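Local coordinates for protein putative ATPase, AAA family (Prochlorococcus marinus subsp. pastoris str. CCMP1986, PDB 3CTD) that is probably a DNA-dependent ATPase of the RarA/MGS1/WRNIP1 subfamily, acting in the cellular response to stalled DNA replication, and is represented here by its C-terminal part, at residues I46-L55 against S114-K125. The protein carries 1 engineered substitution. Residues are numbered along the deposited sequence; the frame is centred on the assembly and turned at random.
Sequences IRGSDPDATL and SQASLYLAISPK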
ATOM      1  N   ILE B  46     -19.281  -8.688  -9.581  1.00 32.48           N
ATOM      2  CA  ILE B  46     -18.074  -7.882  -9.515  1.00 32.13           C
ATOM      3  C   ILE B  46     -17.508  -7.752 -10.893  1.00 29.04           C
ATOM      4  O   ILE B  46     -17.244  -6.664 -11.330  1.00 27.91           O
ATOM      5  CB  ILE B  46     -17.007  -8.505  -8.550  1.00 31.97           C
ATOM      6  CG1 ILE B  46     -17.405  -8.243  -7.090  1.00 30.32           C
ATOM      7  CG2 ILE B  46     -15.559  -8.045  -8.896  1.00 24.54           C
ATOM      8  CD1 ILE B  46     -16.645  -9.147  -6.119  1.00 25.80           C
ATOM      9  N   ARG B  47     -17.309  -8.874 -11.577  1.00 30.22           N
ATOM     10  CA  ARG B  47     -16.811  -8.820 -12.952  1.00 30.37           C
ATOM     11  C   ARG B  47     -17.661  -7.959 -13.860  1.00 32.47           C
ATOM     12  O   ARG B  47     -17.132  -7.255 -14.722  1.00 33.14           O
ATOM     13  CB  ARG B  47     -16.661 -10.213 -13.549  1.00 29.22           C
ATOM     14  CG  ARG B  47     -16.164 -10.193 -15.002  1.00 34.54           C
ATOM     15  CD  ARG B  47     -15.789 -11.615 -15.513  1.00 31.21           C
ATOM     16  NE  ARG B  47     -15.065 -12.383 -14.505  1.00 31.96           N
ATOM     17  CZ  ARG B  47     -15.466 -13.549 -14.018  1.00 31.34           C
ATOM     18  NH1 ARG B  47     -16.620 -14.088 -14.424  1.00 30.75           N
ATOM     19  NH2 ARG B  47     -14.707 -14.165 -13.123  1.00 25.81           N
ATOM     20  N   GLY B  48     -18.978  -8.011 -13.665  1.00 33.17           N
ATOM     21  CA  GLY B  48     -19.927  -7.165 -14.413  1.00 33.13           C
ATOM     22  C   GLY B  48     -20.035  -5.710 -13.955  1.00 37.96           C
ATOM     23  O   GLY B  48     -20.823  -4.923 -14.517  1.00 37.88           O
ATOM     24  N   SER B  49     -19.228  -5.333 -12.959  1.00 33.65           N
ATOM     25  CA  SER B  49     -19.187  -3.953 -12.459  1.00 33.71           C
ATOM     26  C   SER B  49     -20.542  -3.558 -11.874  1.00 33.06           C
ATOM     27  O   SER B  49     -20.994  -2.416 -11.989  1.00 31.13           O
ATOM     28  CB  SER B  49     -18.710  -2.946 -13.526  1.00 29.39           C
ATOM     29  OG  SER B  49     -17.439  -3.326 -14.045  1.00 32.56           O
ATOM     30  N   ASP B  50     -21.192  -4.512 -11.233  1.00 36.33           N
ATOM     31  CA  ASP B  50     -22.474  -4.208 -10.586  1.00 39.05           C
ATOM     32  C   ASP B  50     -22.351  -4.226  -9.053  1.00 33.10           C
ATOM     33  O   ASP B  50     -22.429  -5.290  -8.443  1.00 35.02           O
ATOM     34  CB  ASP B  50     -23.542  -5.197 -11.062  1.00 40.95           C
ATOM     35  CG  ASP B  50     -24.964  -4.797 -10.648  1.00 45.81           C
ATOM     36  OD1 ASP B  50     -25.156  -4.017  -9.695  1.00 45.06           O
ATOM     37  OD2 ASP B  50     -25.907  -5.303 -11.278  1.00 49.64           O
ATOM     38  N   PRO B  51     -22.148  -3.046  -8.436  1.00 32.89           N
ATOM     39  CA  PRO B  51     -22.011  -2.889  -6.984  1.00 28.29           C
ATOM     40  C   PRO B  51     -23.255  -3.319  -6.237  1.00 31.94           C
ATOM     41  O   PRO B  51     -23.162  -3.995  -5.194  1.00 32.71           O
ATOM     42  CB  PRO B  51     -21.794  -1.388  -6.803  1.00 32.73           C
ATOM     43  CG  PRO B  51     -22.200  -0.743  -8.130  1.00 31.00           C
ATOM     44  CD  PRO B  51     -21.923  -1.785  -9.163  1.00 29.65           C
ATOM     45  N   ASP B  52     -24.430  -2.966  -6.751  1.00 33.97           N
ATOM     46  CA  ASP B  52     -25.654  -3.432  -6.085  1.00 35.13           C
ATOM     47  C   ASP B  52     -25.763  -4.928  -6.017  1.00 35.78           C
ATOM     48  O   ASP B  52     -25.977  -5.479  -4.935  1.00 36.97           O
ATOM     49  CB  ASP B  52     -26.867  -2.892  -6.784  1.00 40.01           C
ATOM     50  CG  ASP B  52     -26.868  -1.400  -6.776  1.00 42.03           C
ATOM     51  OD1 ASP B  52     -26.849  -0.842  -5.675  1.00 42.04           O
ATOM     52  OD2 ASP B  52     -26.832  -0.790  -7.852  1.00 46.35           O
ATOM     53  N   ALA B  53     -25.651  -5.611  -7.157  1.00 32.54           N
ATOM     54  CA  ALA B  53     -25.757  -7.071  -7.102  1.00 31.10           C
ATOM     55  C   ALA B  53     -24.628  -7.667  -6.273  1.00 31.65           C
ATOM     56  O   ALA B  53     -24.833  -8.659  -5.537  1.00 33.87           O
ATOM     57  CB  ALA B  53     -25.764  -7.652  -8.471  1.00 32.59           C
ATOM     58  N   THR B  54     -23.441  -7.065  -6.401  1.00 30.13           N
ATOM     59  CA  THR B  54     -22.300  -7.442  -5.586  1.00 30.49           C
ATOM     60  C   THR B  54     -22.731  -7.445  -4.137  1.00 30.32           C
ATOM     61  O   THR B  54     -22.534  -8.438  -3.442  1.00 32.10           O
ATOM     62  CB  THR B  54     -21.053  -6.533  -5.828  1.00 29.34           C
ATOM     63  OG1 THR B  54     -20.520  -6.839  -7.108  1.00 29.86           O
ATOM     64  CG2 THR B  54     -19.941  -6.775  -4.833  1.00 23.11           C
ATOM     65  N   LEU B  55     -23.325  -6.359  -3.666  1.00 29.14           N
ATOM     66  CA  LEU B  55     -23.722  -6.312  -2.251  1.00 28.19           C
ATOM     67  C   LEU B  55     -24.773  -7.359  -1.864  1.00 30.96           C
ATOM     68  O   LEU B  55     -24.708  -7.990  -0.785  1.00 29.08           O
ATOM     69  CB  LEU B  55     -24.172  -4.920  -1.878  1.00 29.17           C
ATOM     70  CG  LEU B  55     -23.091  -3.870  -1.815  1.00 29.58           C
ATOM     71  CD1 LEU B  55     -23.807  -2.572  -1.641  1.00 34.30           C
ATOM     72  CD2 LEU B  55     -22.103  -4.135  -0.656  1.00 24.16           C
ATOM     73  N   SER B 114     -17.388  -5.653   2.670  1.00 28.54           N
ATOM     74  CA  SER B 114     -18.065  -4.688   1.845  1.00 28.81           C
ATOM     75  C   SER B 114     -17.127  -3.720   1.100  1.00 30.69           C
ATOM     76  O   SER B 114     -17.255  -3.598  -0.118  1.00 31.27           O
ATOM     77  CB  SER B 114     -19.092  -3.960   2.686  1.00 27.85           C
ATOM     78  OG  SER B 114     -19.597  -2.913   1.943  1.00 29.10           O
ATOM     79  N   GLN B 115     -16.183  -3.051   1.783  1.00 30.34           N
ATOM     80  CA  GLN B 115     -15.186  -2.210   1.064  1.00 27.87           C
ATOM     81  C   GLN B 115     -14.459  -2.953  -0.072  1.00 30.32           C
ATOM     82  O   GLN B 115     -14.333  -2.453  -1.206  1.00 26.33           O
ATOM     83  CB  GLN B 115     -14.129  -1.660   2.010  1.00 26.16           C
ATOM     84  CG  GLN B 115     -12.976  -0.993   1.297  1.00 32.52           C
ATOM     85  CD  GLN B 115     -12.397   0.195   2.070  1.00 37.55           C
ATOM     86  OE1 GLN B 115     -12.975   0.621   3.054  1.00 40.98           O
ATOM     87  NE2 GLN B 115     -11.233   0.704   1.647  1.00 34.58           N
ATOM     88  N   ALA B 116     -13.919  -4.128   0.265  1.00 28.79           N
ATOM     89  CA  ALA B 116     -13.186  -4.921  -0.690  1.00 26.58           C
ATOM     90  C   ALA B 116     -14.072  -5.282  -1.902  1.00 26.38           C
ATOM     91  O   ALA B 116     -13.670  -5.137  -3.072  1.00 26.38           O
ATOM     92  CB  ALA B 116     -12.645  -6.169  -0.014  1.00 24.88           C
ATOM     93  N   SER B 117     -15.273  -5.758  -1.615  1.00 26.20           N
ATOM     94  CA  SER B 117     -16.211  -6.131  -2.658  1.00 26.94           C
ATOM     95  C   SER B 117     -16.575  -4.949  -3.540  1.00 29.04           C
ATOM     96  O   SER B 117     -16.426  -5.017  -4.774  1.00 32.13           O
ATOM     97  CB  SER B 117     -17.447  -6.790  -2.037  1.00 27.27           C
ATOM     98  OG  SER B 117     -16.969  -7.882  -1.237  1.00 30.50           O
ATOM     99  N   LEU B 118     -17.061  -3.879  -2.928  1.00 27.93           N
ATOM    100  CA  LEU B 118     -17.447  -2.668  -3.684  1.00 29.67           C
ATOM    101  C   LEU B 118     -16.319  -2.127  -4.519  1.00 29.26           C
ATOM    102  O   LEU B 118     -16.509  -1.685  -5.645  1.00 31.90           O
ATOM    103  CB  LEU B 118     -17.946  -1.579  -2.727  1.00 28.99           C
ATOM    104  CG  LEU B 118     -19.349  -1.869  -2.166  1.00 32.86           C
ATOM    105  CD1 LEU B 118     -19.595  -0.960  -0.975  1.00 30.35           C
ATOM    106  CD2 LEU B 118     -20.462  -1.734  -3.257  1.00 27.79           C
ATOM    107  N   TYR B 119     -15.115  -2.191  -3.968  1.00 33.10           N
ATOM    108  CA  TYR B 119     -13.934  -1.635  -4.629  1.00 30.21           C
ATOM    109  C   TYR B 119     -13.634  -2.335  -5.969  1.00 28.71           C
ATOM    110  O   TYR B 119     -13.324  -1.685  -6.963  1.00 22.94           O
ATOM    111  CB  TYR B 119     -12.745  -1.780  -3.695  1.00 25.17           C
ATOM    112  CG  TYR B 119     -11.483  -1.243  -4.273  1.00 27.11           C
ATOM    113  CD1 TYR B 119     -10.999  -0.004  -3.925  1.00 28.51           C
ATOM    114  CD2 TYR B 119     -10.752  -1.980  -5.171  1.00 31.91           C
ATOM    115  CE1 TYR B 119      -9.780   0.492  -4.473  1.00 27.88           C
ATOM    116  CE2 TYR B 119      -9.535  -1.490  -5.732  1.00 32.91           C
ATOM    117  CZ  TYR B 119      -9.056  -0.265  -5.374  1.00 32.71           C
ATOM    118  OH  TYR B 119      -7.855   0.186  -5.931  1.00 37.33           O
ATOM    119  N   LEU B 120     -13.674  -3.673  -5.962  1.00 27.24           N
ATOM    120  CA  LEU B 120     -13.500  -4.459  -7.178  1.00 26.12           C
ATOM    121  C   LEU B 120     -14.660  -4.231  -8.147  1.00 30.57           C
ATOM    122  O   LEU B 120     -14.423  -4.046  -9.327  1.00 35.56           O
ATOM    123  CB  LEU B 120     -13.337  -5.939  -6.853  1.00 25.30           C
ATOM    124  CG  LEU B 120     -12.094  -6.253  -6.027  1.00 28.06           C
ATOM    125  CD1 LEU B 120     -11.917  -7.762  -5.816  1.00 23.74           C
ATOM    126  CD2 LEU B 120     -10.866  -5.633  -6.704  1.00 25.04           C
ATOM    127  N   ALA B 121     -15.906  -4.205  -7.660  1.00 29.41           N
ATOM    128  CA  ALA B 121     -17.053  -3.985  -8.545  1.00 27.03           C
ATOM    129  C   ALA B 121     -16.928  -2.702  -9.380  1.00 32.37           C
ATOM    130  O   ALA B 121     -17.295  -2.683 -10.549  1.00 32.65           O
ATOM    131  CB  ALA B 121     -18.315  -3.949  -7.740  1.00 30.43           C
ATOM    132  N   ILE B 122     -16.424  -1.620  -8.775  1.00 30.67           N
ATOM    133  CA  ILE B 122     -16.324  -0.368  -9.485  1.00 27.84           C
ATOM    134  C   ILE B 122     -14.963  -0.091 -10.110  1.00 30.98           C
ATOM    135  O   ILE B 122     -14.783   0.977 -10.690  1.00 33.34           O
ATOM    136  CB  ILE B 122     -16.779   0.842  -8.606  1.00 30.34           C
ATOM    137  CG1 ILE B 122     -15.816   1.131  -7.436  1.00 26.67           C
ATOM    138  CG2 ILE B 122     -18.161   0.576  -8.035  1.00 27.36           C
ATOM    139  CD1 ILE B 122     -16.301   2.279  -6.546  1.00 22.47           C
ATOM    140  N   SER B 123     -13.998  -1.016 -10.013  1.00 30.09           N
ATOM    141  CA  SER B 123     -12.692  -0.756 -10.636  1.00 27.54           C
ATOM    142  C   SER B 123     -12.781  -1.016 -12.112  1.00 32.16           C
ATOM    143  O   SER B 123     -13.614  -1.860 -12.529  1.00 28.75           O
ATOM    144  CB  SER B 123     -11.614  -1.668 -10.057  1.00 29.86           C
ATOM    145  OG  SER B 123     -11.441  -1.404  -8.687  1.00 35.41           O
ATOM    146  N   PRO B 124     -11.906  -0.346 -12.923  1.00 34.43           N
ATOM    147  CA  PRO B 124     -11.805  -0.796 -14.332  1.00 33.10           C
ATOM    148  C   PRO B 124     -11.382  -2.264 -14.356  1.00 32.04           C
ATOM    149  O   PRO B 124     -10.683  -2.696 -13.473  1.00 33.49           O
ATOM    150  CB  PRO B 124     -10.707   0.120 -14.964  1.00 30.12           C
ATOM    151  CG  PRO B 124      -9.934   0.698 -13.828  1.00 34.19           C
ATOM    152  CD  PRO B 124     -10.968   0.761 -12.635  1.00 33.95           C
ATOM    153  N   LYS B 125     -11.798  -3.013 -15.367  1.00 37.40           N
ATOM    154  CA  LYS B 125     -11.504  -4.433 -15.464  1.00 37.30           C
ATOM    155  C   LYS B 125     -10.454  -4.779 -16.535  1.00 40.72           C
ATOM    156  O   LYS B 125     -10.349  -4.077 -17.555  1.00 44.68           O
ATOM    157  CB  LYS B 125     -12.819  -5.178 -15.735  1.00 35.11           C
ATOM    158  CG  LYS B 125     -13.968  -4.775 -14.769  1.00 35.76           C
ATOM    159  CD  LYS B 125     -13.754  -5.296 -13.290  1.00 32.24           C
ATOM    160  CE  LYS B 125     -15.018  -5.146 -12.424  1.00 30.98           C
ATOM    161  NZ  LYS B 125     -15.377  -3.692 -12.130  1.00 28.55           N
TER
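The ammonium group of K125 reaches S49 OG, with NZ 2.8 Å from the hydroxyl oxygen, while three carbonyls of its own segment take bonds from it. Those of L120 and S123 receive NZ in their carbonyl planes, whereas A121 O is met from above its plane. Bends at chi2 (-71°) and chi4 (-68°) fold the lysine back over the C-terminal end of helix 110-121, where the gathered carbonyls would favour a positive charge. With an alanine here, S49 OG and the three carbonyls are likely to lose their common donor, and the turn after the helix to loosen. S49 ends helix 36-47 in a Schellman motif, and its CA approaches A121 O at 3.0 Å as a CA-H...O contact. D50 N-caps helix 51-63, OD1 accepting from A53 N at 3.0 Å. The corner between helices 36-47 and 51-63, in the MgsA-type C-terminal region, packs against helix 110-121. The axes of helical pieces 51-55 and 114-121 approach to 9.2 Å, roughly antiparallel at 148°. L118 CD2 lodges between P51 CB and L55 CG, the two leucines crossing at about a right angle. T54 CG2 rests 3.7 Å from S117 CB, and I46 CG2 lies against L120 CB.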